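Local coordinates for protein ribonuclease S-3 (Pyrus pyrifolia, PDB 1IQQ) that cleaves RNA as a T2-family ribonuclease of the pistil and is responsible for gametophytic self-incompatibility, by which the plant rejects its own pollen, at residues Y1-F6 / T168-K173; K150-C155 / H183-I188. All blocks are in the same frame, centred on the assembly; numbering follows the deposited sequence.

Interaction 1. Residues Y1-F6 / T168-K173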
# COMPACT_ATOMS: atom_id res chain seq x y z
N TYR A 1 -6.61 -14.72 -10.29
CA TYR A 1 -5.65 -14.31 -9.21
C TYR A 1 -5.80 -15.25 -8.02
O TYR A 1 -6.82 -15.95 -7.92
CB TYR A 1 -5.92 -12.84 -8.82
CG TYR A 1 -7.14 -12.61 -7.99
CD1 TYR A 1 -7.03 -12.47 -6.59
CD2 TYR A 1 -8.41 -12.55 -8.57
CE1 TYR A 1 -8.16 -12.31 -5.82
CE2 TYR A 1 -9.51 -12.38 -7.83
CZ TYR A 1 -9.40 -12.27 -6.43
OH TYR A 1 -10.54 -12.13 -5.70
N ASP A 2 -4.81 -15.25 -7.12
CA ASP A 2 -4.86 -16.13 -5.93
C ASP A 2 -5.13 -15.37 -4.64
O ASP A 2 -5.78 -15.89 -3.75
CB ASP A 2 -3.52 -16.85 -5.69
CG ASP A 2 -3.14 -17.77 -6.83
OD1 ASP A 2 -4.07 -18.36 -7.43
OD2 ASP A 2 -1.92 -17.89 -7.07
N TYR A 3 -4.61 -14.15 -4.51
CA TYR A 3 -4.73 -13.44 -3.20
C TYR A 3 -4.55 -11.97 -3.47
O TYR A 3 -4.32 -11.58 -4.63
CB TYR A 3 -3.65 -13.96 -2.24
CG TYR A 3 -2.21 -13.47 -2.49
CD1 TYR A 3 -1.67 -12.45 -1.71
CD2 TYR A 3 -1.40 -14.05 -3.48
CE1 TYR A 3 -0.39 -11.97 -1.90
CE2 TYR A 3 -0.08 -13.60 -3.64
CZ TYR A 3 0.42 -12.53 -2.85
OH TYR A 3 1.68 -12.03 -3.12
N PHE A 4 -4.73 -11.13 -2.45
CA PHE A 4 -4.51 -9.70 -2.62
C PHE A 4 -3.34 -9.16 -1.84
O PHE A 4 -3.06 -9.58 -0.68
CB PHE A 4 -5.72 -8.92 -2.07
CG PHE A 4 -6.93 -8.99 -2.91
CD1 PHE A 4 -7.98 -9.79 -2.55
CD2 PHE A 4 -7.02 -8.20 -4.05
CE1 PHE A 4 -9.19 -9.80 -3.34
CE2 PHE A 4 -8.20 -8.19 -4.82
CZ PHE A 4 -9.26 -8.97 -4.47
N GLN A 5 -2.66 -8.18 -2.43
CA GLN A 5 -1.66 -7.38 -1.75
C GLN A 5 -2.25 -5.99 -1.61
O GLN A 5 -2.55 -5.34 -2.62
CB GLN A 5 -0.40 -7.23 -2.56
CG GLN A 5 0.39 -8.58 -2.62
CD GLN A 5 1.67 -8.41 -3.40
OE1 GLN A 5 2.70 -7.94 -2.86
NE2 GLN A 5 1.61 -8.73 -4.67
N PHE A 6 -2.38 -5.48 -0.39
CA PHE A 6 -2.84 -4.09 -0.17
C PHE A 6 -1.66 -3.36 0.35
O PHE A 6 -1.24 -3.52 1.50
CB PHE A 6 -3.99 -4.12 0.85
CG PHE A 6 -4.61 -2.77 1.16
CD1 PHE A 6 -5.00 -2.48 2.44
CD2 PHE A 6 -4.84 -1.84 0.17
CE1 PHE A 6 -5.67 -1.25 2.72
CE2 PHE A 6 -5.49 -0.61 0.42
CZ PHE A 6 -5.92 -0.31 1.70
N THR A 168 2.81 -3.75 3.16
CA THR A 168 1.76 -4.43 2.47
C THR A 168 1.11 -5.43 3.38
O THR A 168 1.79 -6.21 4.09
CB THR A 168 2.36 -5.23 1.29
OG1 THR A 168 2.92 -4.30 0.35
CG2 THR A 168 1.28 -6.13 0.59
N LEU A 169 -0.23 -5.43 3.43
CA LEU A 169 -1.03 -6.41 4.16
C LEU A 169 -1.61 -7.33 3.09
O LEU A 169 -2.21 -6.86 2.12
CB LEU A 169 -2.20 -5.72 4.92
CG LEU A 169 -1.76 -4.53 5.72
CD1 LEU A 169 -2.99 -4.03 6.48
CD2 LEU A 169 -0.70 -4.92 6.74
N CYS A 170 -1.45 -8.65 3.23
CA CYS A 170 -1.95 -9.59 2.24
C CYS A 170 -3.21 -10.27 2.75
O CYS A 170 -3.40 -10.45 3.99
CB CYS A 170 -0.88 -10.65 1.92
SG CYS A 170 0.54 -9.86 1.11
N SER A 171 -4.12 -10.61 1.82
CA SER A 171 -5.37 -11.28 2.21
C SER A 171 -5.72 -12.31 1.22
O SER A 171 -5.09 -12.38 0.14
CB SER A 171 -6.50 -10.22 2.38
OG SER A 171 -6.67 -9.41 1.21
N ASP A 172 -6.65 -13.19 1.61
CA ASP A 172 -7.07 -14.26 0.75
C ASP A 172 -7.86 -13.84 -0.47
O ASP A 172 -8.10 -12.67 -0.68
CB ASP A 172 -7.77 -15.37 1.63
CG ASP A 172 -9.10 -14.98 2.16
OD1 ASP A 172 -9.72 -14.03 1.69
OD2 ASP A 172 -9.58 -15.72 3.10
N LYS A 173 -8.21 -14.81 -1.30
CA LYS A 173 -8.88 -14.48 -2.54
C LYS A 173 -10.15 -13.63 -2.38
O LYS A 173 -10.49 -12.81 -3.25
CB LYS A 173 -9.12 -15.78 -3.35
CG LYS A 173 -9.50 -15.47 -4.81
CD LYS A 173 -9.40 -16.76 -5.62
CE LYS A 173 -9.76 -16.48 -7.08
NZ LYS A 173 -9.23 -17.48 -8.07
O HOH W 1 -6.76 -18.94 -7.25
O HOH W 2 4.25 -5.80 -1.78
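F4 and S171 face each other as an antiparallel hydrogen-bonded pair, F4 N to S171 O and S171 N to F4 O both 2.9 Å. F6 and L169 repeat the pattern two residues on, and in this close-packed part the non-hydrogen-bonded pair Q5–C170 brings C170 CA to 3.1 Å from F4 O, a CA-H...O contact. C170 SG, disulfide-bonded to C181, lies at the edge of the Y3 ring, 3.8 Å from CE1, and meets Q5 CG. The two segments belong to strands 3-10 and 161-171 of the mixed sheet in this RNase T2 fold; strand 30-38 lies along the other edge of 3-10, where D2 and Y3 both face S38 in a beta bulge. Past S171 the contact passes to the side chains of Y1 and K173, with Y1 CE1 over one face of the F4 ring. K173, extended with CG anti to its backbone N (chi1 -166°), runs across a face of the Y1 ring and gives NZ to Y1 O (2.9 Å, C=O...N angle 172°). Y1 OH returns a short bond to K173 O (2.5 Å). At this more exposed end a water bridges K173 NZ and D2 OD1, while D2 OD2 bonds M40 N.

Interaction 2. Residues K150-C155 / H183-I188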
# COMPACT_ATOMS: atom_id res chain seq x y z
N LYS A 150 1.88 -12.00 8.52
CA LYS A 150 3.15 -11.28 8.24
C LYS A 150 3.06 -10.35 7.04
O LYS A 150 2.63 -10.74 5.97
CB LYS A 150 4.21 -12.28 8.01
CG LYS A 150 4.38 -13.23 9.18
CD LYS A 150 5.36 -14.35 8.72
CE LYS A 150 5.95 -15.16 9.95
NZ LYS A 150 4.93 -15.70 10.96
N PRO A 151 3.42 -9.11 7.29
CA PRO A 151 3.37 -8.13 6.20
C PRO A 151 4.64 -8.18 5.38
O PRO A 151 5.60 -8.80 5.79
CB PRO A 151 3.26 -6.79 6.94
CG PRO A 151 4.12 -7.04 8.20
CD PRO A 151 3.78 -8.52 8.59
N LYS A 152 4.58 -7.55 4.22
CA LYS A 152 5.75 -7.40 3.36
C LYS A 152 6.16 -5.93 3.49
O LYS A 152 5.33 -4.97 3.29
CB LYS A 152 5.43 -7.76 1.90
CG LYS A 152 6.63 -7.46 0.97
CD LYS A 152 6.41 -8.12 -0.41
CE LYS A 152 7.60 -7.76 -1.35
NZ LYS A 152 7.34 -8.49 -2.65
N LEU A 153 7.45 -5.70 3.81
CA LEU A 153 7.96 -4.34 4.01
C LEU A 153 8.95 -3.95 2.92
O LEU A 153 9.71 -4.78 2.42
CB LEU A 153 8.65 -4.25 5.35
CG LEU A 153 7.82 -3.85 6.57
CD1 LEU A 153 6.69 -4.84 6.76
CD2 LEU A 153 8.72 -3.85 7.80
N LYS A 154 8.96 -2.66 2.61
CA LYS A 154 9.91 -2.08 1.63
C LYS A 154 10.60 -0.93 2.32
O LYS A 154 9.96 -0.09 2.97
CB LYS A 154 9.17 -1.50 0.42
CG LYS A 154 10.17 -0.95 -0.59
CD LYS A 154 9.43 -0.41 -1.85
CE LYS A 154 10.37 -0.23 -3.02
NZ LYS A 154 9.49 -0.06 -4.24
N CYS A 155 11.93 -0.88 2.17
CA CYS A 155 12.74 0.20 2.74
C CYS A 155 13.60 0.82 1.60
O CYS A 155 13.60 0.30 0.49
CB CYS A 155 13.69 -0.34 3.79
SG CYS A 155 12.86 -0.72 5.37
N HIS A 183 6.82 -14.15 -0.75
CA HIS A 183 7.75 -13.30 -1.47
C HIS A 183 8.34 -12.01 -0.88
O HIS A 183 8.30 -10.92 -1.53
CB HIS A 183 7.19 -13.00 -2.85
CG HIS A 183 6.55 -14.21 -3.47
ND1 HIS A 183 7.11 -15.47 -3.34
CD2 HIS A 183 5.42 -14.37 -4.19
CE1 HIS A 183 6.35 -16.35 -3.96
NE2 HIS A 183 5.32 -15.71 -4.48
N PRO A 184 8.90 -12.08 0.33
CA PRO A 184 9.52 -10.89 0.92
C PRO A 184 10.79 -10.62 0.10
O PRO A 184 11.31 -11.53 -0.60
CB PRO A 184 9.93 -11.33 2.33
CG PRO A 184 9.88 -12.82 2.29
CD PRO A 184 8.76 -13.14 1.36
N PHE A 185 11.22 -9.37 0.14
CA PHE A 185 12.47 -9.04 -0.56
C PHE A 185 13.71 -9.76 0.01
O PHE A 185 13.76 -10.03 1.21
CB PHE A 185 12.71 -7.55 -0.52
CG PHE A 185 11.64 -6.73 -1.24
CD1 PHE A 185 11.25 -7.04 -2.55
CD2 PHE A 185 11.06 -5.67 -0.59
CE1 PHE A 185 10.26 -6.28 -3.19
CE2 PHE A 185 10.04 -4.89 -1.25
CZ PHE A 185 9.68 -5.22 -2.53
N GLU A 186 14.66 -10.12 -0.87
CA GLU A 186 15.91 -10.79 -0.44
C GLU A 186 16.85 -9.70 0.06
O GLU A 186 16.85 -8.54 -0.39
CB GLU A 186 16.55 -11.57 -1.61
CG GLU A 186 15.61 -12.64 -2.16
CD GLU A 186 16.22 -13.59 -3.21
OE1 GLU A 186 17.46 -13.53 -3.49
OE2 GLU A 186 15.44 -14.43 -3.73
N PRO A 187 17.79 -10.10 0.95
CA PRO A 187 18.69 -9.10 1.52
C PRO A 187 19.58 -8.31 0.60
O PRO A 187 19.96 -7.21 0.95
CB PRO A 187 19.49 -9.93 2.57
CG PRO A 187 18.56 -11.01 2.93
CD PRO A 187 17.92 -11.42 1.64
N ILE A 188 19.93 -8.86 -0.56
CA ILE A 188 20.79 -8.12 -1.47
C ILE A 188 20.09 -6.95 -2.10
O ILE A 188 20.75 -6.06 -2.61
CB ILE A 188 21.34 -9.10 -2.60
CG1 ILE A 188 22.48 -8.47 -3.46
CG2 ILE A 188 20.23 -9.49 -3.53
CD1 ILE A 188 23.65 -7.85 -2.65
O HOH W 3 9.87 -7.57 1.93
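K152 lays the end of its side chain over one face of the F185 ring, the two side chains crossing at about a right angle. CE does most of the touching: it stands 3.6 Å from the ring centroid, 16° off the normal, a CH-pi contact displaced slightly toward the rim on the CZ and CE1 side. The lysine is extended throughout, CG anti to the backbone N (chi1 174°), and its full length spans the gap between strand and loop. NZ lies out beyond the CE1 rim, 4.2 Å from the centroid and 32° off the normal, an off-centre cation-pi interaction. The same ammonium donates to H183 O at 2.8 Å, nearly in line with the carbonyl (C=O...N angle 161°), and this bond probably helps to hold it beside the ring. A backbone oxygen and an aromatic face thus share one charge, which they probably help to stabilise.

K154 meets a different part of F185: its CB lies at the ring edge, near the ring plane, 3.9 Å from CE2. L153 O comes in obliquely near F185 CD2, at 3.4 Å, and a water links L153 O to F185 N, so a backbone bridge runs beside the side-chain contact.

Segment 183-188 belongs to the loop that follows strand 178-179 and precedes strand 198-199 in the chain, and H183 NE2 is bonded to M40 O. Strand 152-158 pairs with 161-171 through K152 and T168, while L153 turns its side chain away from the loop onto L135 and I138 of helix 135-143.

Interactions 1 and 2 have their centres 15 Å apart and meet through one sheet: strand 161-171, which carries T168-C170 of interaction 1, is flanked by strand 3-10 and by strand 152-158 of interaction 2. They touch where T168 N lies 2.8 Å from K152 O, a probable hydrogen bond. Along the chain their segments alternate in the order 1-6, 150-155, 168-173, 183-188. Interaction 1 ties the N-terminus into the sheet, whereas interaction 2 holds a late surface loop against it. The active-site histidine H33 is close to both, its side chain about 7 Å from those of T168 and K154, which places the shared strands beside the catalytic region.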